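Local coordinates for putative alpha-L-fucosidase (Bacteroides thetaiotaomicron, PDB 4H41), which is a putative alpha-L-fucosidase that probably hydrolyses fucose-containing host glycans, at residues L39-H44 with D103-L108; Q220-E225 with C240-G245. All coordinates share one frame; numbering follows the deposited sequence.

Contact 1 (L39-H44 with D103-L108); sequences LDEISH and DMYLRL
A CH-pi contact between Leu39 and Tyr105 joins the first strand of a TIM barrel to the helix 101-111 outside it, with Glu41 meeting the hydroxyl end of the same ring. Leu39 closes strand 34-39, and residues 40-44 run on into the loop that leads to helix 53-65. The branch that does the touching is CD1 of Leu39: it stands 3.6 Å from the centroid of the Tyr105 ring and only 10° off the ring normal, so the methyl sits squarely over the middle of one face. Leu39 and Tyr105 run antiparallel alongside one another, Leu39 reaching outward while the tyrosine reaches in toward the barrel. The ring spans the layer between helix and sheet, where it also touches Met73 of strand 70-73 and Phe116 of strand 115-119.

Two backbone features shape the loop: an inverse gamma turn pivots on Asp40, closed by Glu41 N to Leu39 O at 2.8 Å, and the peptide bond before Ile42 is cis. Ser43 OG gives a 2.6 Å hydrogen bond to Asp40 OD2. Glu41 lies roughly perpendicular to the tyrosine side chain, and a bend at chi2 (-76°) turns its carboxylate aside, leaving OE2 4.1 Å from Tyr105 OH. Buried Tyr105 OH has no hydrogen-bonding partner in the model; Glu41 CG lies 3.3 Å from Tyr105 OH, at the edge of the ring.

Contact 2 (Q220-E225 with C240-G245); sequences QQHEKE and CAFQDG
His222 swings its CG anti to the backbone N (chi1 172°), while Phe242 carries its CG anti to the carbonyl carbon (chi1 -85°), and with these settings the two rings come at each other from opposite directions between helix 219-233 and strand 239-243. The backbones stay well apart, with 12.0 Å between His222 CA and Phe242 CA, and the two aromatic side chains bridge that distance by themselves. Their planes are inclined at 54° and their centroids lie 5.2 Å apart, an oblique aromatic pair. His222 CE1 does most of the touching, 3.7 Å from Phe242 CZ and about as near to Phe242 CE1; His222 NE2 follows at 3.9 Å from Phe242 CZ.

This is helix-to-sheet packing in the TIM barrel: Phe242 points outward from the sixth barrel strand and His222 inward from the helix that precedes it. Phe230 of the same helix and Pro197 also lie against Phe242, while Val258 of helix 252-266 and Trp226 border His222. Within the helix, Gln221 NE2 makes an almost linear hydrogen bond to Glu225 OE2, 2.9 Å long, which ties one turn of the helix to the next. Glu225 OE1 in turn forms a salt bridge with Arg168.

Across the contact itself no hydrogen bond forms, and the buried imidazole finds its polar partner on a third element: His222 NE2 is hydrogen-bonded to Asn259 OD1. That bond would limit rotation of the imidazole and satisfy NE2, leaving the approach to Phe242 to van der Waals and aromatic contact.

Both contacts join a helix of the outer layer to the eight-stranded parallel barrel, on opposite sides of the chain's centre. Their centres are 27 Å apart and their nearest atoms about 9 Å, so they do not touch. Along the chain both segments of contact 1 precede those of contact 2. Contact 1 reaches over 58 intervening residues, linking the end of strand 34-39 to helix 101-111, whereas contact 2 pairs strand 239-243 with the helix 219-233 just before it, only 14 residues lying between the segments. Strands 34-39 and 239-243 are first and sixth in the shared barrel sheet. Two separate stretches of barrel wall are thus packed against the helical layer, through a leucine over a tyrosine ring in one place and a histidine-phenylalanine pair in the other.

Contact 1 (L39-H44 with D103-L108)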
loop_
_atom_site.group_PDB
_atom_site.type_symbol
_atom_site.label_atom_id
_atom_site.label_comp_id
_atom_site.label_asym_id
_atom_site.label_seq_id
_atom_site.Cartn_x
_atom_site.Cartn_y
_atom_site.Cartn_z
ATOM N N LEU B 39 -1.469 18.377 -10.143
ATOM C CA LEU B 39 -2.648 18.175 -9.321
ATOM C C LEU B 39 -3.224 16.924 -9.929
ATOM O O LEU B 39 -3.701 16.992 -11.061
ATOM C CB LEU B 39 -3.614 19.379 -9.408
ATOM C CG LEU B 39 -3.047 20.753 -9.109
ATOM C CD1 LEU B 39 -3.999 21.820 -9.591
ATOM C CD2 LEU B 39 -2.736 20.899 -7.651
ATOM N N ASP B 40 -3.212 15.784 -9.219
ATOM C CA ASP B 40 -3.551 14.501 -9.810
ATOM C C ASP B 40 -5.044 14.263 -9.937
ATOM O O ASP B 40 -5.619 13.402 -9.268
ATOM C CB ASP B 40 -2.892 13.370 -9.026
ATOM C CG ASP B 40 -2.999 12.029 -9.731
ATOM O OD1 ASP B 40 -2.990 12.009 -10.986
ATOM O OD2 ASP B 40 -3.068 11.006 -9.031
ATOM N N GLU B 41 -5.669 15.016 -10.841
ATOM C CA GLU B 41 -7.063 14.906 -11.219
ATOM C C GLU B 41 -7.141 14.973 -12.743
ATOM O O GLU B 41 -6.597 15.922 -13.255
ATOM C CB GLU B 41 -7.865 16.093 -10.639
ATOM C CG GLU B 41 -7.928 16.110 -9.129
ATOM C CD GLU B 41 -8.869 15.124 -8.486
ATOM O OE1 GLU B 41 -9.626 14.429 -9.209
ATOM O OE2 GLU B 41 -8.864 15.086 -7.235
ATOM N N ILE B 42 -7.811 14.057 -13.475
ATOM C CA ILE B 42 -8.323 12.781 -13.014
ATOM C C ILE B 42 -7.164 11.807 -12.967
ATOM O O ILE B 42 -6.500 11.619 -13.972
ATOM C CB ILE B 42 -9.444 12.231 -13.925
ATOM C CG1 ILE B 42 -10.668 13.168 -13.981
ATOM C CG2 ILE B 42 -9.830 10.832 -13.477
ATOM C CD1 ILE B 42 -11.387 13.441 -12.644
ATOM N N SER B 43 -6.938 11.154 -11.834
ATOM C CA SER B 43 -5.817 10.233 -11.688
ATOM C C SER B 43 -6.009 8.952 -12.456
ATOM O O SER B 43 -7.087 8.402 -12.468
ATOM C CB SER B 43 -5.624 9.881 -10.222
ATOM O OG SER B 43 -4.486 9.070 -10.031
ATOM N N HIS B 44 -4.944 8.450 -13.055
ATOM C CA HIS B 44 -4.997 7.129 -13.662
ATOM C C HIS B 44 -4.887 6.004 -12.621
ATOM O O HIS B 44 -5.434 4.915 -12.836
ATOM C CB HIS B 44 -3.813 6.931 -14.609
ATOM C CG HIS B 44 -3.936 7.595 -15.949
ATOM N ND1 HIS B 44 -2.814 7.826 -16.721
ATOM C CD2 HIS B 44 -5.025 7.979 -16.647
ATOM C CE1 HIS B 44 -3.258 8.382 -17.842
ATOM N NE2 HIS B 44 -4.579 8.466 -17.847
ATOM N N ASP B 103 -12.806 25.267 -11.485
ATOM C CA ASP B 103 -13.166 26.499 -10.781
ATOM C C ASP B 103 -12.389 26.589 -9.467
ATOM O O ASP B 103 -11.800 27.622 -9.164
ATOM C CB ASP B 103 -14.673 26.530 -10.489
ATOM C CG ASP B 103 -15.064 27.590 -9.467
ATOM O OD1 ASP B 103 -15.034 28.783 -9.814
ATOM O OD2 ASP B 103 -15.322 27.225 -8.293
HETATM N N MSE B 104 -12.364 25.497 -8.703
HETATM C CA MSE B 104 -11.703 25.495 -7.403
HETATM C C MSE B 104 -10.229 25.762 -7.538
HETATM O O MSE B 104 -9.709 26.626 -6.829
HETATM C CB MSE B 104 -11.906 24.154 -6.674
HETATM C CG MSE B 104 -11.408 24.183 -5.251
HETATM SE SE MSE B 104 -11.333 22.406 -4.537
HETATM C CE MSE B 104 -9.824 21.749 -5.614
ATOM N N TYR B 105 -9.548 25.019 -8.405
ATOM C CA TYR B 105 -8.103 25.213 -8.584
ATOM C C TYR B 105 -7.768 26.585 -9.117
ATOM O O TYR B 105 -6.778 27.162 -8.696
ATOM C CB TYR B 105 -7.496 24.151 -9.503
ATOM C CG TYR B 105 -7.501 22.767 -8.918
ATOM C CD1 TYR B 105 -7.044 22.531 -7.618
ATOM C CD2 TYR B 105 -7.863 21.666 -9.685
ATOM C CE1 TYR B 105 -6.975 21.244 -7.103
ATOM C CE2 TYR B 105 -7.800 20.374 -9.170
ATOM C CZ TYR B 105 -7.355 20.170 -7.882
ATOM O OH TYR B 105 -7.261 18.895 -7.393
ATOM N N LEU B 106 -8.545 27.108 -10.055
ATOM C CA LEU B 106 -8.301 28.464 -10.572
ATOM C C LEU B 106 -8.426 29.506 -9.455
ATOM O O LEU B 106 -7.592 30.414 -9.390
ATOM C CB LEU B 106 -9.231 28.770 -11.714
ATOM C CG LEU B 106 -8.842 28.101 -13.031
ATOM C CD1 LEU B 106 -9.982 28.152 -14.022
ATOM C CD2 LEU B 106 -7.641 28.771 -13.661
ATOM N N ARG B 107 -9.414 29.365 -8.561
ATOM C CA ARG B 107 -9.592 30.301 -7.439
ATOM C C ARG B 107 -8.443 30.168 -6.447
ATOM O O ARG B 107 -7.939 31.168 -5.947
ATOM C CB ARG B 107 -10.940 30.086 -6.739
ATOM C CG ARG B 107 -12.103 30.646 -7.550
ATOM C CD ARG B 107 -13.418 30.618 -6.789
ATOM N NE ARG B 107 -13.906 29.257 -6.581
ATOM C CZ ARG B 107 -13.782 28.531 -5.479
ATOM N NH1 ARG B 107 -13.165 29.028 -4.408
ATOM N NH2 ARG B 107 -14.268 27.292 -5.436
ATOM N N LEU B 108 -8.010 28.937 -6.164
ATOM C CA LEU B 108 -6.907 28.729 -5.231
ATOM C C LEU B 108 -5.595 29.243 -5.836
ATOM O O LEU B 108 -4.813 29.869 -5.128
ATOM C CB LEU B 108 -6.783 27.253 -4.838
ATOM C CG LEU B 108 -7.929 26.716 -3.991
ATOM C CD1 LEU B 108 -7.767 25.230 -3.746
ATOM C CD2 LEU B 108 -8.044 27.471 -2.637
#

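Contact 2 (Q220-E225 with C240-G245)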
loop_
_atom_site.group_PDB
_atom_site.type_symbol
_atom_site.label_atom_id
_atom_site.label_comp_id
_atom_site.label_asym_id
_atom_site.label_seq_id
_atom_site.Cartn_x
_atom_site.Cartn_y
_atom_site.Cartn_z
ATOM N N GLN B 220 21.286 6.858 -27.749
ATOM C CA GLN B 220 21.343 7.159 -29.173
ATOM C C GLN B 220 19.980 7.030 -29.841
ATOM O O GLN B 220 19.602 7.914 -30.621
ATOM C CB GLN B 220 22.369 6.247 -29.881
ATOM C CG GLN B 220 23.807 6.436 -29.370
ATOM C CD GLN B 220 24.251 5.510 -28.227
ATOM O OE1 GLN B 220 23.502 5.195 -27.277
ATOM N NE2 GLN B 220 25.527 5.116 -28.240
ATOM N N GLN B 221 19.245 5.954 -29.556
ATOM C CA GLN B 221 17.910 5.745 -30.158
ATOM C C GLN B 221 16.894 6.728 -29.586
ATOM O O GLN B 221 16.054 7.233 -30.321
ATOM C CB GLN B 221 17.451 4.301 -29.946
ATOM C CG GLN B 221 16.233 3.895 -30.771
ATOM C CD GLN B 221 16.405 4.034 -32.264
ATOM O OE1 GLN B 221 17.503 3.884 -32.819
ATOM N NE2 GLN B 221 15.334 4.356 -32.954
ATOM N N HIS B 222 16.975 7.018 -28.301
ATOM C CA HIS B 222 16.112 8.014 -27.666
ATOM C C HIS B 222 16.322 9.367 -28.343
ATOM O O HIS B 222 15.366 10.004 -28.718
ATOM C CB HIS B 222 16.442 8.096 -26.176
ATOM C CG HIS B 222 15.757 9.206 -25.444
ATOM N ND1 HIS B 222 14.491 9.039 -24.901
ATOM C CD2 HIS B 222 16.207 10.445 -25.148
ATOM C CE1 HIS B 222 14.207 10.180 -24.302
ATOM N NE2 HIS B 222 15.210 11.066 -24.441
ATOM N N GLU B 223 17.592 9.764 -28.577
ATOM C CA GLU B 223 17.875 11.055 -29.215
ATOM C C GLU B 223 17.333 11.073 -30.643
ATOM O O GLU B 223 16.803 12.085 -31.111
ATOM C CB GLU B 223 19.375 11.349 -29.209
ATOM C CG GLU B 223 19.724 12.675 -29.850
ATOM C CD GLU B 223 21.195 13.036 -29.798
ATOM O OE1 GLU B 223 21.970 12.275 -29.184
ATOM O OE2 GLU B 223 21.585 14.033 -30.443
ATOM N N LYS B 224 17.510 9.993 -31.353
ATOM C CA LYS B 224 17.048 9.922 -32.737
ATOM C C LYS B 224 15.551 10.133 -32.824
ATOM O O LYS B 224 15.068 10.931 -33.646
ATOM C CB LYS B 224 17.428 8.569 -33.336
ATOM C CG LYS B 224 16.959 8.401 -34.788
ATOM C CD LYS B 224 17.296 7.029 -35.317
ATOM C CE LYS B 224 16.859 6.849 -36.775
ATOM N NZ LYS B 224 15.410 6.517 -36.927
ATOM N N GLU B 225 14.814 9.458 -31.985
ATOM C CA GLU B 225 13.366 9.553 -32.056
ATOM C C GLU B 225 12.843 10.909 -31.563
ATOM O O GLU B 225 11.964 11.489 -32.187
ATOM C CB GLU B 225 12.700 8.406 -31.284
ATOM C CG GLU B 225 13.004 7.051 -31.926
ATOM C CD GLU B 225 12.359 5.827 -31.303
ATOM O OE1 GLU B 225 11.470 5.981 -30.437
ATOM O OE2 GLU B 225 12.777 4.695 -31.643
ATOM N N CYS B 240 9.323 20.766 -22.618
ATOM C CA CYS B 240 9.181 19.332 -22.460
ATOM C C CYS B 240 9.706 19.016 -21.066
ATOM O O CYS B 240 10.789 19.519 -20.673
ATOM C CB CYS B 240 9.930 18.557 -23.537
ATOM S SG CYS B 240 9.705 16.769 -23.426
ATOM N N ALA B 241 8.930 18.246 -20.307
ATOM C CA ALA B 241 9.235 17.874 -18.918
ATOM C C ALA B 241 9.283 16.377 -18.801
ATOM O O ALA B 241 8.325 15.760 -18.334
ATOM C CB ALA B 241 8.183 18.468 -17.966
ATOM N N PHE B 242 10.374 15.758 -19.234
ATOM C CA PHE B 242 10.428 14.299 -19.130
ATOM C C PHE B 242 10.272 13.855 -17.690
ATOM O O PHE B 242 10.882 14.417 -16.787
ATOM C CB PHE B 242 11.729 13.683 -19.663
ATOM C CG PHE B 242 11.758 13.414 -21.144
ATOM C CD1 PHE B 242 11.276 12.221 -21.657
ATOM C CD2 PHE B 242 12.305 14.337 -22.021
ATOM C CE1 PHE B 242 11.289 11.986 -23.024
ATOM C CE2 PHE B 242 12.316 14.100 -23.383
ATOM C CZ PHE B 242 11.822 12.923 -23.873
ATOM N N GLN B 243 9.455 12.819 -17.501
ATOM C CA GLN B 243 9.365 12.088 -16.251
ATOM C C GLN B 243 10.759 11.511 -16.039
ATOM O O GLN B 243 11.328 10.949 -16.975
ATOM C CB GLN B 243 8.300 10.998 -16.341
ATOM C CG GLN B 243 6.913 11.568 -16.515
ATOM C CD GLN B 243 5.931 10.509 -16.937
ATOM O OE1 GLN B 243 5.885 9.456 -16.337
ATOM N NE2 GLN B 243 5.133 10.746 -17.995
ATOM N N ASP B 244 11.344 11.689 -14.854
ATOM C CA ASP B 244 12.748 11.277 -14.651
ATOM C C ASP B 244 12.938 9.891 -14.023
ATOM O O ASP B 244 14.071 9.499 -13.763
ATOM C CB ASP B 244 13.435 12.322 -13.772
ATOM C CG ASP B 244 12.948 12.412 -12.343
ATOM O OD1 ASP B 244 12.016 11.598 -11.947
ATOM O OD2 ASP B 244 13.496 13.238 -11.591
ATOM N N GLY B 245 11.859 9.174 -13.734
ATOM C CA GLY B 245 11.959 7.972 -12.929
ATOM C C GLY B 245 12.202 6.646 -13.572
ATOM O O GLY B 245 12.427 5.688 -12.832
#